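Local coordinates for protein C-type lectin domain family 4, member b1 (Mus musculus, PDB 6LKR) that binds calcium and carbohydrate through a C-type lectin domain, as an innate immune receptor of the dendritic-cell surface that probably recognises pathogen-derived phosphoglycolipids, at residues A[23-28]-A[122-127]; A[41-46]-A[126-131]; A[63-68]-A[103-108]; A[68-73]-A[97-102]. All blocks are in the same frame, centred on the assembly; numbering follows the deposited sequence. Where two conformers were deposited one is given.

Contact 1: A[23-28]-A[122-127]; sequences FSSASW and NLKQKS
Two reciprocal backbone bonds between A26 and Q125 define this contact: A26 N gives its hydrogen to Q125 O at 3.0 Å, and Q125 N gives its own to A26 O at 2.9 Å. Both are fairly straight at hydrogen, yet each donor stands clearly above the plane of the carbonyl it meets. A26 O is also met by K124 CA, in a CA-H...O contact of 3.4 Å. S25 CA makes a similar approach to Q125 O. The third donor is K126 NZ. Its chain leaves CB with CG beside the backbone N, runs extended, and bends only at the last torsion, chi4 -70°, which brings the ammonium to S24 O at 2.8 Å, in the carbonyl plane and on a lone pair. The pair A26-Q125 is a single antiparallel bridge of the hydrogen-bonded kind; in this C-type lectin fold it joins the loop leading into helix 28-37 to the approach of strand 126-132. S27 stands at the N-cap of that helix: OG, turned between N and the carbonyl carbon (chi1 75°), accepts from K30 N. Beside the bridge, S25 OG lies against K124 CB at 3.5 Å, and K124 CG passes over the A26-S27 peptide. A26 CB turns from Q125 and rests on one face of the F23 ring, near its rim. The NE1 of W28 is satisfied by I66 O. By contrast, L123 O, covered by A26 and S27, has no hydrogen-bond partner in the model.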
loop_
_atom_site.group_PDB
_atom_site.type_symbol
_atom_site.label_atom_id
_atom_site.label_comp_id
_atom_site.label_asym_id
_atom_site.label_seq_id
_atom_site.Cartn_x
_atom_site.Cartn_y
_atom_site.Cartn_z
ATOM N N PHE A 23 25.252 -0.050 -9.385
ATOM C CA PHE A 23 25.808 1.319 -9.534
ATOM C C PHE A 23 25.964 1.932 -8.144
ATOM O O PHE A 23 25.136 1.663 -7.259
ATOM C CB PHE A 23 24.993 2.176 -10.507
ATOM C CG PHE A 23 23.503 1.945 -10.526
ATOM C CD1 PHE A 23 22.709 2.374 -9.472
ATOM C CD2 PHE A 23 22.893 1.342 -11.616
ATOM C CE1 PHE A 23 21.337 2.180 -9.495
ATOM C CE2 PHE A 23 21.520 1.158 -11.642
ATOM C CZ PHE A 23 20.749 1.582 -10.583
ATOM N N SER A 24 27.049 2.685 -7.958
ATOM C CA SER A 24 27.374 3.402 -6.700
ATOM C C SER A 24 26.332 4.502 -6.467
ATOM O O SER A 24 26.058 4.791 -5.291
ATOM C CB SER A 24 28.784 3.950 -6.732
ATOM O OG SER A 24 29.056 4.577 -7.977
ATOM N N SER A 25 25.774 5.071 -7.547
ATOM C CA SER A 25 24.700 6.100 -7.490
ATOM C C SER A 25 24.049 6.249 -8.869
ATOM O O SER A 25 24.679 5.867 -9.860
ATOM C CB SER A 25 25.234 7.418 -7.002
ATOM O OG SER A 25 26.040 8.027 -7.996
ATOM N N ALA A 26 22.833 6.796 -8.905
ATOM C CA ALA A 26 22.055 7.000 -10.144
ATOM C C ALA A 26 20.918 7.984 -9.877
ATOM O O ALA A 26 20.566 8.182 -8.701
ATOM C CB ALA A 26 21.526 5.677 -10.636
ATOM N N SER A 27 20.373 8.562 -10.946
ATOM C CA SER A 27 19.169 9.427 -10.935
ATOM C C SER A 27 17.985 8.642 -10.368
ATOM O O SER A 27 18.060 7.403 -10.294
ATOM C CB SER A 27 18.861 9.928 -12.321
ATOM O OG SER A 27 18.299 8.883 -13.104
ATOM N N TRP A 28 16.906 9.336 -10.017
ATOM C CA TRP A 28 15.684 8.693 -9.482
ATOM C C TRP A 28 15.124 7.730 -10.539
ATOM O O TRP A 28 14.828 6.574 -10.189
ATOM C CB TRP A 28 14.668 9.751 -9.045
ATOM C CG TRP A 28 13.490 9.189 -8.314
ATOM C CD1 TRP A 28 13.349 9.028 -6.964
ATOM C CD2 TRP A 28 12.273 8.704 -8.906
ATOM N NE1 TRP A 28 12.129 8.477 -6.680
ATOM C CE2 TRP A 28 11.449 8.264 -7.848
ATOM C CE3 TRP A 28 11.800 8.609 -10.219
ATOM C CZ2 TRP A 28 10.176 7.742 -8.071
ATOM C CZ3 TRP A 28 10.548 8.081 -10.438
ATOM C CH2 TRP A 28 9.744 7.666 -9.376
ATOM N N ASN A 122 17.276 14.542 -10.851
ATOM C CA ASN A 122 18.472 14.368 -11.715
ATOM C C ASN A 122 19.735 14.170 -10.876
ATOM O O ASN A 122 20.719 13.698 -11.449
ATOM C CB ASN A 122 18.650 15.551 -12.663
ATOM C CG ASN A 122 17.451 15.723 -13.563
ATOM O OD1 ASN A 122 16.965 14.750 -14.136
ATOM N ND2 ASN A 122 16.951 16.944 -13.664
ATOM N N LEU A 123 19.728 14.530 -9.590
ATOM C CA LEU A 123 20.886 14.291 -8.691
ATOM C C LEU A 123 21.037 12.783 -8.509
ATOM O O LEU A 123 20.006 12.087 -8.447
ATOM C CB LEU A 123 20.677 14.992 -7.347
ATOM C CG LEU A 123 20.642 16.518 -7.395
ATOM C CD1 LEU A 123 20.501 17.089 -5.990
ATOM C CD2 LEU A 123 21.882 17.081 -8.082
ATOM N N LYS A 124 22.272 12.294 -8.497
ATOM C CA LYS A 124 22.564 10.849 -8.347
ATOM C C LYS A 124 22.611 10.534 -6.853
ATOM O O LYS A 124 23.289 11.266 -6.105
ATOM C CB LYS A 124 23.855 10.484 -9.087
ATOM C CG LYS A 124 23.781 10.694 -10.596
ATOM C CD LYS A 124 25.127 10.836 -11.282
ATOM C CE LYS A 124 25.596 9.569 -11.966
ATOM N NZ LYS A 124 26.376 9.875 -13.189
ATOM N N GLN A 125 21.878 9.510 -6.423
ATOM C CA GLN A 125 21.917 9.033 -5.021
ATOM C C GLN A 125 21.955 7.508 -5.034
ATOM O O GLN A 125 21.784 6.899 -6.119
ATOM C CB GLN A 125 20.697 9.504 -4.222
ATOM C CG GLN A 125 20.352 10.981 -4.382
ATOM C CD GLN A 125 21.335 11.924 -3.726
ATOM O OE1 GLN A 125 22.172 11.530 -2.926
ATOM N NE2 GLN A 125 21.261 13.194 -4.089
ATOM N N LYS A 126 22.148 6.920 -3.862
ATOM C CA LYS A 126 21.933 5.473 -3.633
ATOM C C LYS A 126 20.419 5.231 -3.665
ATOM O O LYS A 126 19.668 6.195 -3.891
ATOM C CB LYS A 126 22.614 5.068 -2.323
ATOM C CG LYS A 126 24.090 5.447 -2.252
ATOM C CD LYS A 126 24.902 4.611 -1.283
ATOM C CE LYS A 126 26.397 4.801 -1.446
ATOM N NZ LYS A 126 26.889 4.216 -2.715
ATOM N N SER A 127 19.986 3.999 -3.467
ATOM C CA SER A 127 18.545 3.675 -3.481
ATOM C C SER A 127 18.305 2.419 -2.659
ATOM O O SER A 127 19.286 1.760 -2.277
ATOM C CB SER A 127 18.051 3.529 -4.900
ATOM O OG SER A 127 18.865 2.621 -5.624
#

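Contact 2: A[41-46]-A[126-131]; sequences HLVVIH and KSVCQM
S127 opens the contact with its CB, which meets L42 CD2 at 3.6 Å. At V128 the carbonyl takes the hydrogen of V43 N, the donor standing 29° above its plane, while the V128 side chain packs by CB against V43 CG1 at 3.8 Å. C129 and L42 form a non-hydrogen-bonded antiparallel pair whose side chains diverge; C129 CA sends its hydrogen toward H41 O, 3.2 Å away. Q130 pairs with H41 by two backbone bonds: Q130 N to H41 O (2.8 Å) and H41 N to Q130 O (2.9 Å), both nearly along their C=O axes. The side chain of Q130 starts in the crowded position, chi1 87°, and extends beyond CG, so OE1 accepts from V44 N at 2.9 Å, nearly straight at hydrogen but with the donor well above the amide plane. NE2 gives its hydrogen to a water that donates to V44 O, so the amide serves V44 N directly and V44 O through one water. This buried pairing in the C-type lectin domain is covered by helix 28-37, with L42 on W28 and C129 in a disulfide with C35; strand 15-18 lies against V43 and Q130, and strand 64-70 against V43 and V128.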
loop_
_atom_site.group_PDB
_atom_site.type_symbol
_atom_site.label_atom_id
_atom_site.label_comp_id
_atom_site.label_asym_id
_atom_site.label_seq_id
_atom_site.Cartn_x
_atom_site.Cartn_y
_atom_site.Cartn_z
ATOM N N HIS A 41 10.370 -2.342 -6.728
ATOM C CA HIS A 41 10.101 -0.880 -6.798
ATOM C C HIS A 41 11.011 -0.171 -5.795
ATOM O O HIS A 41 11.391 -0.839 -4.806
ATOM C CB HIS A 41 8.638 -0.583 -6.434
ATOM C CG HIS A 41 7.681 -0.661 -7.574
ATOM N ND1 HIS A 41 7.803 0.134 -8.695
ATOM C CD2 HIS A 41 6.571 -1.406 -7.756
ATOM C CE1 HIS A 41 6.820 -0.133 -9.532
ATOM N NE2 HIS A 41 6.050 -1.079 -8.977
ATOM N N LEU A 42 11.295 1.112 -5.998
ATOM C CA LEU A 42 11.878 1.939 -4.917
ATOM C C LEU A 42 10.934 1.806 -3.722
ATOM O O LEU A 42 9.710 1.675 -3.941
ATOM C CB LEU A 42 12.000 3.396 -5.364
ATOM C CG LEU A 42 13.146 3.708 -6.322
ATOM C CD1 LEU A 42 13.035 5.144 -6.809
ATOM C CD2 LEU A 42 14.500 3.469 -5.657
ATOM N N VAL A 43 11.483 1.799 -2.513
ATOM C CA VAL A 43 10.729 1.503 -1.267
ATOM C C VAL A 43 9.526 2.441 -1.166
ATOM O O VAL A 43 9.637 3.654 -1.488
ATOM C CB VAL A 43 11.588 1.569 0.007
ATOM C CG1 VAL A 43 12.489 0.359 0.107
ATOM C CG2 VAL A 43 12.370 2.866 0.132
ATOM N N VAL A 44 8.420 1.862 -0.724
ATOM C CA VAL A 44 7.117 2.533 -0.496
ATOM C C VAL A 44 6.864 2.445 1.009
ATOM O O VAL A 44 6.611 1.326 1.506
ATOM C CB VAL A 44 6.024 1.852 -1.334
ATOM C CG1 VAL A 44 4.636 2.343 -0.964
ATOM C CG2 VAL A 44 6.288 2.017 -2.826
ATOM N N ILE A 45 7.023 3.559 1.720
ATOM C CA ILE A 45 7.167 3.563 3.207
ATOM C C ILE A 45 5.835 4.003 3.809
ATOM O O ILE A 45 5.575 5.215 3.840
ATOM C CB ILE A 45 8.348 4.443 3.657
ATOM C CG1 ILE A 45 9.610 4.102 2.864
ATOM C CG2 ILE A 45 8.561 4.311 5.163
ATOM C CD1 ILE A 45 10.845 4.877 3.269
ATOM N N HIS A 46 5.029 3.043 4.269
ATOM C CA HIS A 46 3.635 3.293 4.717
ATOM C C HIS A 46 3.537 3.503 6.229
ATOM O O HIS A 46 2.488 4.021 6.652
ATOM C CB HIS A 46 2.711 2.172 4.237
ATOM C CG HIS A 46 2.276 2.387 2.827
ATOM N ND1 HIS A 46 1.813 3.619 2.389
ATOM C CD2 HIS A 46 2.242 1.565 1.758
ATOM C CE1 HIS A 46 1.520 3.534 1.102
ATOM N NE2 HIS A 46 1.773 2.290 0.695
ATOM N N LYS A 126 22.148 6.920 -3.862
ATOM C CA LYS A 126 21.933 5.473 -3.633
ATOM C C LYS A 126 20.419 5.231 -3.665
ATOM O O LYS A 126 19.668 6.195 -3.891
ATOM C CB LYS A 126 22.614 5.068 -2.323
ATOM C CG LYS A 126 24.090 5.447 -2.252
ATOM C CD LYS A 126 24.902 4.611 -1.283
ATOM C CE LYS A 126 26.397 4.801 -1.446
ATOM N NZ LYS A 126 26.889 4.216 -2.715
ATOM N N SER A 127 19.986 3.999 -3.467
ATOM C CA SER A 127 18.545 3.675 -3.481
ATOM C C SER A 127 18.305 2.419 -2.659
ATOM O O SER A 127 19.286 1.760 -2.277
ATOM C CB SER A 127 18.051 3.529 -4.900
ATOM O OG SER A 127 18.865 2.621 -5.624
ATOM N N VAL A 128 17.032 2.138 -2.394
ATOM C CA VAL A 128 16.561 0.904 -1.699
ATOM C C VAL A 128 15.324 0.397 -2.444
ATOM O O VAL A 128 14.447 1.234 -2.745
ATOM C CB VAL A 128 16.233 1.149 -0.212
ATOM C CG1 VAL A 128 16.441 -0.115 0.609
ATOM C CG2 VAL A 128 17.021 2.301 0.384
ATOM N N CYS A 129 15.279 -0.894 -2.741
ATOM C CA CYS A 129 14.190 -1.551 -3.496
ATOM C C CYS A 129 13.397 -2.444 -2.551
ATOM O O CYS A 129 13.958 -2.923 -1.539
ATOM C CB CYS A 129 14.711 -2.406 -4.645
ATOM S SG CYS A 129 15.800 -1.542 -5.809
ATOM N N GLN A 130 12.143 -2.689 -2.900
ATOM C CA GLN A 130 11.281 -3.629 -2.161
ATOM C C GLN A 130 10.463 -4.413 -3.179
ATOM O O GLN A 130 10.166 -3.870 -4.264
ATOM C CB GLN A 130 10.410 -2.889 -1.138
ATOM C CG GLN A 130 9.099 -2.363 -1.684
ATOM C CD GLN A 130 8.251 -1.717 -0.613
ATOM O OE1 GLN A 130 8.720 -0.875 0.140
ATOM N NE2 GLN A 130 6.991 -2.114 -0.543
ATOM N N MET A 131 10.127 -5.647 -2.821
ATOM C CA MET A 131 9.133 -6.467 -3.550
ATOM C C MET A 131 8.311 -7.241 -2.523
ATOM O O MET A 131 8.750 -7.337 -1.363
ATOM C CB MET A 131 9.835 -7.440 -4.500
ATOM C CG MET A 131 10.772 -8.395 -3.802
ATOM S SD MET A 131 11.360 -9.714 -4.908
ATOM C CE MET A 131 12.194 -8.752 -6.158
HETATM O O HOH W 1 4.944 -0.772 1.029
#

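Contact 3: A[63-68]-A[103-108]; sequences AYFIGL and CVTVYY
Segments 63-68 and 103-108 pair antiparallel, with axes of strands 64-66 and 103-108 4.4 Å apart at closest. Y64 and V106 exchange two in-plane backbone bonds, Y64 N to V106 O (3.0 Å) and V106 N to Y64 O (2.7 Å). I66 N adds a straight bond to V104 O, its donor 25° above the carbonyl plane. The side chain of I66 can be traced outward from this backbone. CB carries two branches: CG2, anti to the carbonyl carbon, meets V106 CG1 at 3.7 Å, whereas CG1 takes the crowded position, chi1 70°, and lies over V104 O and V104 CG1. From CG1 the chain continues extended, chi2 170°, and its tip CD1 reaches V104 CG1 at 3.6 Å. I66 therefore straddles two valines of the facing strand. V104 in turn offers its other methyl, CG2, to L68 CD2, the two side chains lying side by side beyond the inverse gamma turn centred on G67. Across the sheet from I66, F65 turns its ring so that CD1 meets T105 CG2 at 3.5 Å and V104 O lies at the ring edge, in plane; farther out, CE1 approaches C103 CB. C103 is in a disulfide with C121, and the ring of W28 meets F65 edge-to-face. This pairing belongs to the sheet of the C-type lectin domain whose next strand, 113-119, brings the calcium ligands N117 and D118. All hydrogen bonds between the segments are backbone ones, so the main chain sets the strand register, while mostly buried, mainly apolar side chains contribute close packing.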
loop_
_atom_site.group_PDB
_atom_site.type_symbol
_atom_site.label_atom_id
_atom_site.label_comp_id
_atom_site.label_asym_id
_atom_site.label_seq_id
_atom_site.Cartn_x
_atom_site.Cartn_y
_atom_site.Cartn_z
ATOM N N ALA A 63 22.780 9.027 1.329
ATOM C CA ALA A 63 21.376 9.407 1.052
ATOM C C ALA A 63 20.807 8.418 0.036
ATOM O O ALA A 63 21.554 7.967 -0.849
ATOM C CB ALA A 63 21.293 10.828 0.557
ATOM N N TYR A 64 19.540 8.046 0.184
ATOM C CA TYR A 64 18.926 6.991 -0.654
ATOM C C TYR A 64 17.595 7.477 -1.197
ATOM O O TYR A 64 16.748 7.914 -0.401
ATOM C CB TYR A 64 18.698 5.716 0.150
ATOM C CG TYR A 64 19.943 5.114 0.739
ATOM C CD1 TYR A 64 20.521 5.656 1.872
ATOM C CD2 TYR A 64 20.515 3.977 0.189
ATOM C CE1 TYR A 64 21.652 5.096 2.438
ATOM C CE2 TYR A 64 21.642 3.399 0.749
ATOM C CZ TYR A 64 22.212 3.965 1.874
ATOM O OH TYR A 64 23.307 3.413 2.462
ATOM N N PHE A 65 17.417 7.359 -2.504
ATOM C CA PHE A 65 16.105 7.566 -3.156
ATOM C C PHE A 65 15.092 6.565 -2.589
ATOM O O PHE A 65 15.398 5.355 -2.447
ATOM C CB PHE A 65 16.225 7.443 -4.675
ATOM C CG PHE A 65 16.697 8.693 -5.367
ATOM C CD1 PHE A 65 16.103 9.917 -5.104
ATOM C CD2 PHE A 65 17.734 8.646 -6.288
ATOM C CE1 PHE A 65 16.527 11.062 -5.758
ATOM C CE2 PHE A 65 18.170 9.798 -6.926
ATOM C CZ PHE A 65 17.561 11.003 -6.662
ATOM N N ILE A 66 13.901 7.070 -2.270
ATOM C CA ILE A 66 12.695 6.256 -1.952
ATOM C C ILE A 66 11.679 6.440 -3.083
ATOM O O ILE A 66 11.875 7.342 -3.931
ATOM C CB ILE A 66 12.137 6.620 -0.564
ATOM C CG1 ILE A 66 11.496 8.009 -0.539
ATOM C CG2 ILE A 66 13.230 6.499 0.486
ATOM C CD1 ILE A 66 10.725 8.296 0.722
ATOM N N GLY A 67 10.652 5.588 -3.115
ATOM C CA GLY A 67 9.689 5.499 -4.227
ATOM C C GLY A 67 8.568 6.513 -4.086
ATOM O O GLY A 67 7.409 6.151 -4.322
ATOM N N LEU A 68 8.908 7.754 -3.758
ATOM C CA LEU A 68 7.939 8.865 -3.587
ATOM C C LEU A 68 8.329 9.980 -4.558
ATOM O O LEU A 68 9.504 10.361 -4.595
ATOM C CB LEU A 68 7.967 9.364 -2.139
ATOM C CG LEU A 68 6.827 10.311 -1.751
ATOM C CD1 LEU A 68 5.483 9.597 -1.796
ATOM C CD2 LEU A 68 7.046 10.895 -0.365
ATOM N N CYS A 103 11.496 14.612 -6.424
ATOM C CA CYS A 103 11.871 13.257 -5.952
ATOM C C CYS A 103 12.313 13.344 -4.494
ATOM O O CYS A 103 12.514 14.467 -3.987
ATOM C CB CYS A 103 12.946 12.636 -6.835
ATOM S SG CYS A 103 12.326 12.232 -8.487
ATOM N N VAL A 104 12.387 12.199 -3.825
ATOM C CA VAL A 104 12.517 12.138 -2.343
ATOM C C VAL A 104 13.647 11.183 -1.985
ATOM O O VAL A 104 13.712 10.073 -2.550
ATOM C CB VAL A 104 11.190 11.750 -1.668
ATOM C CG1 VAL A 104 11.301 11.709 -0.151
ATOM C CG2 VAL A 104 10.084 12.707 -2.076
ATOM N N THR A 105 14.514 11.634 -1.083
ATOM C CA THR A 105 15.590 10.802 -0.496
ATOM C C THR A 105 15.363 10.669 1.003
ATOM O O THR A 105 14.650 11.517 1.583
ATOM C CB THR A 105 16.986 11.387 -0.719
ATOM O OG1 THR A 105 16.980 12.747 -0.275
ATOM C CG2 THR A 105 17.411 11.295 -2.163
ATOM N N VAL A 106 15.928 9.620 1.580
ATOM C CA VAL A 106 15.966 9.449 3.050
ATOM C C VAL A 106 17.444 9.548 3.419
ATOM O O VAL A 106 18.284 8.959 2.711
ATOM C CB VAL A 106 15.285 8.142 3.499
ATOM C CG1 VAL A 106 15.950 6.913 2.896
ATOM C CG2 VAL A 106 15.226 8.039 5.013
ATOM N N TYR A 107 17.761 10.314 4.456
ATOM C CA TYR A 107 19.157 10.521 4.902
ATOM C C TYR A 107 19.156 10.829 6.396
ATOM O O TYR A 107 18.097 11.125 6.983
ATOM C CB TYR A 107 19.846 11.592 4.056
ATOM C CG TYR A 107 19.647 13.016 4.511
ATOM C CD1 TYR A 107 18.550 13.757 4.105
ATOM C CD2 TYR A 107 20.592 13.639 5.309
ATOM C CE1 TYR A 107 18.383 15.075 4.503
ATOM C CE2 TYR A 107 20.439 14.953 5.721
ATOM C CZ TYR A 107 19.332 15.674 5.316
ATOM O OH TYR A 107 19.186 16.963 5.732
ATOM N N TYR A 108 20.336 10.718 6.992
ATOM C CA TYR A 108 20.541 10.795 8.454
ATOM C C TYR A 108 21.072 12.186 8.802
ATOM O O TYR A 108 22.083 12.577 8.216
ATOM C CB TYR A 108 21.501 9.687 8.883
ATOM C CG TYR A 108 21.678 9.561 10.370
ATOM C CD1 TYR A 108 20.840 8.755 11.119
ATOM C CD2 TYR A 108 22.682 10.253 11.031
ATOM C CE1 TYR A 108 21.003 8.623 12.489
ATOM C CE2 TYR A 108 22.854 10.139 12.401
ATOM C CZ TYR A 108 22.011 9.321 13.131
ATOM O OH TYR A 108 22.170 9.199 14.479
#

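Contact 4: A[68-73]-A[97-102]; sequences LWDTGH and SSDNEK. With CA (calcium ion), chain D.
At the end of strand 68-70 one backbone bond joins the segments, D70 N to K102 O at 2.7 Å and in the carbonyl plane, while the chain from S98 to E101 makes a type I beta turn closed by E101 N to S98 O. K102 carries the side-chain part. With chi1 and chi2 both near -60° its chain folds over at CG, passes CD against D70 CB, and ends with NZ hydrogen-bonded to G72 O and D99 O, each at 2.7 Å and in the carbonyl plane, and salt-bridged to D99 OD1 and D70 OD2, the latter 3.2 Å away and met from above its plane. D70 has CG anti to its N; OD1 accepts from G72 N in an Asx turn, and OD2 also pairs with R74. On the outer side H73 ND1 gives its hydrogen to D99 OD2 at 2.7 Å; OD2 accepts with its syn lone pair and lies close to the imidazole plane, though ring and carboxylate planes are 41° apart. S97, just before the turn, and E101, its last residue, bind the calcium ion through OG (2.5 Å) and OE2, together with two waters; E95, N117 and D118 complete the site, the long-loop calcium site of C-type lectins. E101 and K102 are adjacent, so the network probably helps hold the backbone next to a calcium ligand. D70 OD2 and D99 OD1 lie only 3.5 Å apart; the ammonium bound by both probably offsets their repulsion, and D99 may favour a protonated H73, though the nearby K102 ammonium would work against it.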
loop_
_atom_site.group_PDB
_atom_site.type_symbol
_atom_site.label_atom_id
_atom_site.label_comp_id
_atom_site.label_asym_id
_atom_site.label_seq_id
_atom_site.Cartn_x
_atom_site.Cartn_y
_atom_site.Cartn_z
ATOM N N LEU A 68 8.908 7.754 -3.758
ATOM C CA LEU A 68 7.939 8.865 -3.587
ATOM C C LEU A 68 8.329 9.980 -4.558
ATOM O O LEU A 68 9.504 10.361 -4.595
ATOM C CB LEU A 68 7.967 9.364 -2.139
ATOM C CG LEU A 68 6.827 10.311 -1.751
ATOM C CD1 LEU A 68 5.483 9.597 -1.796
ATOM C CD2 LEU A 68 7.046 10.895 -0.365
ATOM N N TRP A 69 7.373 10.481 -5.332
ATOM C CA TRP A 69 7.643 11.583 -6.281
ATOM C C TRP A 69 6.422 12.491 -6.357
ATOM O O TRP A 69 5.300 12.047 -6.058
ATOM C CB TRP A 69 8.075 11.059 -7.656
ATOM C CG TRP A 69 7.024 10.278 -8.377
ATOM C CD1 TRP A 69 6.579 9.023 -8.077
ATOM C CD2 TRP A 69 6.308 10.684 -9.559
ATOM N NE1 TRP A 69 5.613 8.638 -8.967
ATOM C CE2 TRP A 69 5.432 9.628 -9.892
ATOM C CE3 TRP A 69 6.314 11.833 -10.354
ATOM C CZ2 TRP A 69 4.575 9.689 -10.990
ATOM C CZ3 TRP A 69 5.456 11.897 -11.434
ATOM C CH2 TRP A 69 4.601 10.841 -11.744
ATOM N N ASP A 70 6.668 13.730 -6.751
ATOM C CA ASP A 70 5.628 14.780 -6.821
ATOM C C ASP A 70 5.074 14.790 -8.247
ATOM O O ASP A 70 5.819 15.179 -9.163
ATOM C CB ASP A 70 6.212 16.118 -6.383
ATOM C CG ASP A 70 5.194 17.235 -6.395
ATOM O OD1 ASP A 70 4.011 16.952 -6.693
ATOM O OD2 ASP A 70 5.593 18.365 -6.091
ATOM N N THR A 71 3.818 14.372 -8.396
ATOM C CA THR A 71 3.089 14.263 -9.683
ATOM C C THR A 71 2.536 15.639 -10.074
ATOM O O THR A 71 2.058 15.770 -11.199
ATOM C CB THR A 71 1.990 13.198 -9.584
ATOM O OG1 THR A 71 0.948 13.676 -8.732
ATOM C CG2 THR A 71 2.486 11.885 -9.017
ATOM N N GLY A 72 2.601 16.632 -9.187
ATOM C CA GLY A 72 2.073 17.982 -9.477
ATOM C C GLY A 72 2.745 19.050 -8.632
ATOM O O GLY A 72 3.888 19.447 -8.947
ATOM N N HIS A 73 2.047 19.501 -7.596
ATOM C CA HIS A 73 2.501 20.542 -6.639
ATOM C C HIS A 73 2.319 20.003 -5.228
ATOM O O HIS A 73 1.246 20.211 -4.643
ATOM C CB HIS A 73 1.751 21.845 -6.915
ATOM C CG HIS A 73 1.887 22.219 -8.344
ATOM N ND1 HIS A 73 3.107 22.583 -8.874
ATOM C CD2 HIS A 73 1.008 22.183 -9.368
ATOM C CE1 HIS A 73 2.965 22.814 -10.160
ATOM N NE2 HIS A 73 1.685 22.574 -10.491
ATOM N N SER A 97 10.845 21.289 0.849
ATOM C CA SER A 97 11.393 22.668 0.828
ATOM C C SER A 97 11.115 23.391 -0.498
ATOM O O SER A 97 11.098 24.631 -0.470
ATOM C CB SER A 97 12.862 22.652 1.154
ATOM O OG SER A 97 13.608 21.993 0.143
ATOM N N SER A 98 10.896 22.694 -1.617
ATOM C CA SER A 98 10.824 23.369 -2.942
ATOM C C SER A 98 9.945 22.609 -3.939
ATOM O O SER A 98 10.186 21.413 -4.169
ATOM C CB SER A 98 12.195 23.576 -3.507
ATOM O OG SER A 98 12.104 24.073 -4.836
ATOM N N ASP A 99 9.044 23.327 -4.609
ATOM C CA ASP A 99 8.195 22.744 -5.675
ATOM C C ASP A 99 9.049 22.329 -6.879
ATOM O O ASP A 99 8.526 21.565 -7.683
ATOM C CB ASP A 99 7.062 23.669 -6.105
ATOM C CG ASP A 99 5.912 22.900 -6.726
ATOM O OD1 ASP A 99 5.546 21.847 -6.165
ATOM O OD2 ASP A 99 5.399 23.348 -7.780
ATOM N N ASN A 100 10.303 22.781 -6.996
ATOM C CA ASN A 100 11.187 22.351 -8.115
ATOM C C ASN A 100 11.833 20.997 -7.789
ATOM O O ASN A 100 12.396 20.396 -8.713
ATOM C CB ASN A 100 12.225 23.411 -8.492
ATOM C CG ASN A 100 11.884 24.108 -9.792
ATOM O OD1 ASN A 100 11.247 23.524 -10.668
ATOM N ND2 ASN A 100 12.295 25.360 -9.927
ATOM N N GLU A 101 11.736 20.536 -6.542
ATOM C CA GLU A 101 12.297 19.232 -6.100
ATOM C C GLU A 101 11.169 18.197 -6.106
ATOM O O GLU A 101 10.294 18.270 -5.212
ATOM C CB GLU A 101 12.949 19.386 -4.730
ATOM C CG GLU A 101 14.144 20.317 -4.753
ATOM C CD GLU A 101 14.843 20.485 -3.420
ATOM O OE1 GLU A 101 16.073 20.620 -3.430
ATOM O OE2 GLU A 101 14.163 20.476 -2.375
ATOM N N LYS A 102 11.185 17.274 -7.074
ATOM C CA LYS A 102 10.032 16.374 -7.356
ATOM C C LYS A 102 10.282 14.941 -6.861
ATOM O O LYS A 102 9.325 14.154 -6.872
ATOM C CB LYS A 102 9.716 16.403 -8.853
ATOM C CG LYS A 102 9.289 17.764 -9.389
ATOM C CD LYS A 102 8.039 18.297 -8.729
ATOM C CE LYS A 102 7.429 19.474 -9.453
ATOM N NZ LYS A 102 6.423 20.167 -8.609
HETATM CA CA CA D . 14.509 19.717 -0.077
HETATM O O HOH W 2 16.691 20.080 -0.722
HETATM O O HOH W 3 16.301 20.924 1.424
#

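In the fold
Following the chain from the N terminus, segment 23-28 comes first and is closed from the far end by 122-127 in contact 1, the widest loop. Contact 2, 41-46 with 126-131, starts inside that loop but closes slightly beyond its end, on the same strand 126-132, so these two interleave and share K126 and S127. Inside both lies contact 3, where 63-68 pairs with 103-108, and inside that contact 4, 68-73 with 97-102, near the calcium ion; these two share L68. Probable hydrogen bonds K126 O to F65 N and V43 O to G67 N join contacts 1 and 2 to contact 3; strand 126-132 runs parallel beside 64-70. W28 touches all three other contacts.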